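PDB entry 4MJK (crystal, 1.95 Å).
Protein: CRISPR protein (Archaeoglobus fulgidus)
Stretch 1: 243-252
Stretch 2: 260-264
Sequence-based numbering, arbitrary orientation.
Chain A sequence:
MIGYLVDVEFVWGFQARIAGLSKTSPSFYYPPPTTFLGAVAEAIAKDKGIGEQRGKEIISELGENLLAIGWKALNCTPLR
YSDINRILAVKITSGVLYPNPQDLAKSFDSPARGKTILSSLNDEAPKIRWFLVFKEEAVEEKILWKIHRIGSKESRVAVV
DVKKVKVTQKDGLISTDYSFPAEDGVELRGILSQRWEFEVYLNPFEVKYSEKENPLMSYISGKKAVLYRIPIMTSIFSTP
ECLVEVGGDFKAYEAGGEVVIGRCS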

ATOM      1  N   LEU A 243      28.637  10.226   9.483  1.00 14.74           N
ATOM      2  CA  LEU A 243      30.057   9.917   9.499  1.00 15.88           C
ATOM      3  C   LEU A 243      30.278   8.640  10.293  1.00 14.76           C
ATOM      4  O   LEU A 243      29.807   8.502  11.426  1.00 15.94           O
ATOM      5  CB  LEU A 243      30.834  11.063  10.139  1.00 16.11           C
ATOM      6  CG  LEU A 243      30.771  12.385   9.374  1.00 20.32           C
ATOM      7  CD1 LEU A 243      31.293  13.532  10.246  1.00 22.99           C
ATOM      8  CD2 LEU A 243      31.565  12.277   8.071  1.00 22.95           C
ATOM      9  N   VAL A 244      30.978   7.691   9.697  1.00 13.53           N
ATOM     10  CA  VAL A 244      31.137   6.394  10.336  1.00 13.82           C
ATOM     11  C   VAL A 244      32.597   5.987  10.319  1.00 17.66           C
ATOM     12  O   VAL A 244      33.279   6.142   9.297  1.00 16.54           O
ATOM     13  CB  VAL A 244      30.297   5.316   9.625  1.00 16.17           C
ATOM     14  CG1 VAL A 244      30.446   3.991  10.327  1.00 15.69           C
ATOM     15  CG2 VAL A 244      28.820   5.727   9.597  1.00 15.88           C
ATOM     16  N   GLU A 245      33.075   5.487  11.452  1.00 15.32           N
ATOM     17  CA  GLU A 245      34.427   4.955  11.542  1.00 18.70           C
ATOM     18  C   GLU A 245      34.367   3.446  11.341  1.00 18.69           C
ATOM     19  O   GLU A 245      33.596   2.751  12.009  1.00 17.14           O
ATOM     20  CB  GLU A 245      35.031   5.272  12.910  1.00 20.09           C
ATOM     21  CG  GLU A 245      36.512   5.556  12.900  1.00 24.63           C
ATOM     22  CD  GLU A 245      36.929   6.384  14.124  1.00 33.06           C
ATOM     23  OE1 GLU A 245      36.646   5.934  15.263  1.00 29.48           O
ATOM     24  OE2 GLU A 245      37.501   7.488  13.950  1.00 30.61           O
ATOM     25  N   VAL A 246      35.185   2.934  10.430  1.00 15.76           N
ATOM     26  CA  VAL A 246      35.090   1.525  10.054  1.00 20.19           C
ATOM     27  C   VAL A 246      36.435   0.809  10.179  1.00 20.15           C
ATOM     28  O   VAL A 246      37.430   1.235   9.592  1.00 21.35           O
ATOM     29  CB  VAL A 246      34.546   1.385   8.608  1.00 22.04           C
ATOM     30  CG1 VAL A 246      34.385  -0.073   8.227  1.00 20.42           C
ATOM     31  CG2 VAL A 246      33.201   2.118   8.485  1.00 18.55           C
ATOM     32  N   GLY A 247      36.459  -0.272  10.950  1.00 18.84           N
ATOM     33  CA  GLY A 247      37.664  -1.074  11.103  1.00 24.83           C
ATOM     34  C   GLY A 247      37.304  -2.483  11.542  1.00 25.43           C
ATOM     35  O   GLY A 247      36.149  -2.872  11.473  1.00 21.90           O
ATOM     36  N   GLY A 248      38.287  -3.248  12.006  1.00 27.95           N
ATOM     37  CA  GLY A 248      38.035  -4.609  12.445  1.00 24.90           C
ATOM     38  C   GLY A 248      37.669  -5.497  11.279  1.00 23.24           C
ATOM     39  O   GLY A 248      38.354  -5.485  10.269  1.00 25.46           O
ATOM     40  N   ASP A 249      36.589  -6.263  11.414  1.00 23.70           N
ATOM     41  CA  ASP A 249      36.117  -7.136  10.324  1.00 29.77           C
ATOM     42  C   ASP A 249      35.379  -6.399   9.185  1.00 27.59           C
ATOM     43  O   ASP A 249      34.886  -7.034   8.247  1.00 25.97           O
ATOM     44  CB  ASP A 249      35.194  -8.233  10.875  1.00 32.57           C
ATOM     45  CG  ASP A 249      35.827  -9.018  12.016  1.00 45.27           C
ATOM     46  OD1 ASP A 249      37.031  -9.347  11.917  1.00 47.03           O
ATOM     47  OD2 ASP A 249      35.125  -9.298  13.017  1.00 45.47           O
ATOM     48  N   PHE A 250      35.292  -5.072   9.270  1.00 23.95           N
ATOM     49  CA  PHE A 250      34.453  -4.317   8.346  1.00 20.20           C
ATOM     50  C   PHE A 250      35.263  -3.373   7.492  1.00 22.54           C
ATOM     51  O   PHE A 250      36.327  -2.915   7.908  1.00 20.32           O
ATOM     52  CB  PHE A 250      33.395  -3.521   9.110  1.00 19.41           C
ATOM     53  CG  PHE A 250      32.421  -4.380   9.845  1.00 21.10           C
ATOM     54  CD1 PHE A 250      32.688  -4.794  11.147  1.00 23.64           C
ATOM     55  CD2 PHE A 250      31.246  -4.799   9.232  1.00 20.08           C
ATOM     56  CE1 PHE A 250      31.797  -5.598  11.829  1.00 24.78           C
ATOM     57  CE2 PHE A 250      30.349  -5.606   9.902  1.00 25.44           C
ATOM     58  CZ  PHE A 250      30.619  -6.008  11.206  1.00 27.93           C
ATOM     59  N   LYS A 251      34.733  -3.081   6.305  1.00 15.90           N
ATOM     60  CA  LYS A 251      35.350  -2.172   5.356  1.00 17.15           C
ATOM     61  C   LYS A 251      34.253  -1.358   4.699  1.00 17.70           C
ATOM     62  O   LYS A 251      33.108  -1.793   4.634  1.00 17.37           O
ATOM     63  CB  LYS A 251      36.062  -2.945   4.248  1.00 22.18           C
ATOM     64  CG  LYS A 251      37.167  -3.897   4.711  1.00 24.13           C
ATOM     65  CD  LYS A 251      38.399  -3.123   5.151  1.00 30.86           C
ATOM     66  CE  LYS A 251      39.539  -4.060   5.516  1.00 33.41           C
ATOM     67  NZ  LYS A 251      40.643  -3.299   6.146  1.00 37.12           N
ATOM     68  N   ALA A 252      34.627  -0.199   4.181  1.00 16.79           N
ATOM     69  CA  ALA A 252      33.755   0.617   3.361  1.00 17.19           C
ATOM     70  C   ALA A 252      34.063   0.358   1.890  1.00 19.75           C
ATOM     71  O   ALA A 252      35.234   0.269   1.502  1.00 21.57           O
ATOM     72  CB  ALA A 252      33.974   2.080   3.688  1.00 17.72           C
TER
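Stretch 2, residues 260-264: VIGRC

How does stretch 2 lie on stretch 1? It runs as an extended strand, Val260 to Arg263, beside the strand Phe250 to Ala252, and the two N-to-C directions make an angle of 150°, so the pairing is antiparallel with a marked twist. Their axes approach to 4.5 Å. The register sets Phe250 against Arg263 (CA to CA 4.2 Å), Lys251 against Gly262 and Ala252 against Ile261 (CA to CA 4.3 Å). Stretch 1 reaches this strand from its earlier one, Leu243 to Val246, through a type II' turn from Gly247 to Phe250. Gly248 takes a positive phi there, which favours glycine, and the turn is closed by a hydrogen bond from Phe250 N to Gly247 O at 3.2 Å.

Which backbone donors and acceptors satisfy one another? Lys251 and Gly262 form the hydrogen-bonded pair and serve each other twice: Lys251 N donates to Gly262 O at 2.9 Å, and Gly262 N donates to Lys251 O at 2.8 Å, both nearly straight at 164° and 170°. A third bond extends the ladder toward the turn, where Cys264 N gives its hydrogen to Asp249 O at 2.8 Å and 167°. The two carbonyl oxygens Lys251 O and Gly262 O lie 3.1 Å apart, but both are acceptors; each is satisfied by the amide of the other residue.

What supports the carbonyls beyond these bonds? Close CA-H...O contacts fill in between the amides. Asp249 O lies 3.4 Å from Arg263 CA, Gly262 O lies 3.2 Å from Phe250 CA, and Lys251 O lies 3.5 Å from Ile261 CA, so each acceptor of the ladder also meets an alpha carbon. Farther along, Val260 O comes within 3.6 Å of Ala252 CA. Gly262 O also sits at the edge of the Phe250 ring, near its plane.

Where do the side chains go? Ala252 and Ile261 share one face of the sheet, and the end of Ile261 reaches the earlier strand of stretch 1: its CD1 packs 3.6 Å from Val244 CG1 and 3.9 Å from Val246 CG2, an apolar contact among buried residues. Lys251 starts on the other face, where its CG lies 3.8 Å from Cys264 CB, but its end leads away. The polar groups Lys251 NZ, Asp249 OD2 and the guanidinium nitrogens of Arg263 find hydrogen-bonding partners elsewhere in the structure.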

ATOM      1  N   VAL A 260      29.165   2.119   0.733  1.00 13.85           N
ATOM      2  CA  VAL A 260      28.424   1.200   1.567  1.00 12.18           C
ATOM      3  C   VAL A 260      29.378   0.410   2.466  1.00 13.60           C
ATOM      4  O   VAL A 260      30.474   0.048   2.062  1.00 13.03           O
ATOM      5  CB  VAL A 260      27.552   0.255   0.727  1.00 12.38           C
ATOM      6  CG1 VAL A 260      28.421  -0.709  -0.102  1.00 12.17           C
ATOM      7  CG2 VAL A 260      26.585  -0.488   1.623  1.00 13.09           C
ATOM      8  N   ILE A 261      28.950   0.153   3.691  1.00 14.53           N
ATOM      9  CA  ILE A 261      29.786  -0.553   4.656  1.00 15.51           C
ATOM     10  C   ILE A 261      29.457  -2.040   4.637  1.00 15.37           C
ATOM     11  O   ILE A 261      28.291  -2.421   4.681  1.00 13.12           O
ATOM     12  CB  ILE A 261      29.577   0.009   6.075  1.00 14.18           C
ATOM     13  CG1 ILE A 261      30.018   1.469   6.138  1.00 16.49           C
ATOM     14  CG2 ILE A 261      30.358  -0.806   7.119  1.00 15.77           C
ATOM     15  CD1 ILE A 261      29.446   2.203   7.330  1.00 16.84           C
ATOM     16  N   GLY A 262      30.486  -2.878   4.560  1.00 13.76           N
ATOM     17  CA  GLY A 262      30.285  -4.316   4.593  1.00 16.59           C
ATOM     18  C   GLY A 262      31.420  -5.016   5.324  1.00 19.56           C
ATOM     19  O   GLY A 262      32.145  -4.397   6.098  1.00 17.65           O
ATOM     20  N   ARG A 263      31.570  -6.313   5.081  1.00 19.02           N
ATOM     21  CA  ARG A 263      32.596  -7.084   5.759  1.00 19.20           C
ATOM     22  C   ARG A 263      33.838  -7.146   4.898  1.00 22.60           C
ATOM     23  O   ARG A 263      33.773  -6.961   3.681  1.00 20.03           O
ATOM     24  CB  ARG A 263      32.104  -8.507   6.058  1.00 20.82           C
ATOM     25  CG  ARG A 263      31.776  -9.329   4.825  1.00 18.66           C
ATOM     26  CD  ARG A 263      31.495 -10.784   5.175  1.00 20.84           C
ATOM     27  NE  ARG A 263      30.862 -11.504   4.076  1.00 20.30           N
ATOM     28  CZ  ARG A 263      30.586 -12.807   4.090  1.00 25.11           C
ATOM     29  NH1 ARG A 263      30.907 -13.546   5.140  1.00 26.81           N
ATOM     30  NH2 ARG A 263      29.999 -13.376   3.048  1.00 22.96           N
ATOM     31  N   CYS A 264      34.977  -7.409   5.523  1.00 25.26           N
ATOM     32  CA  CYS A 264      36.162  -7.724   4.740  1.00 29.54           C
ATOM     33  C   CYS A 264      36.011  -9.136   4.185  1.00 32.27           C
ATOM     34  O   CYS A 264      36.494  -9.428   3.095  1.00 36.78           O
ATOM     35  CB  CYS A 264      37.434  -7.608   5.579  1.00 37.73           C
ATOM     36  SG  CYS A 264      37.404  -8.550   7.094  1.00 60.95           S
TER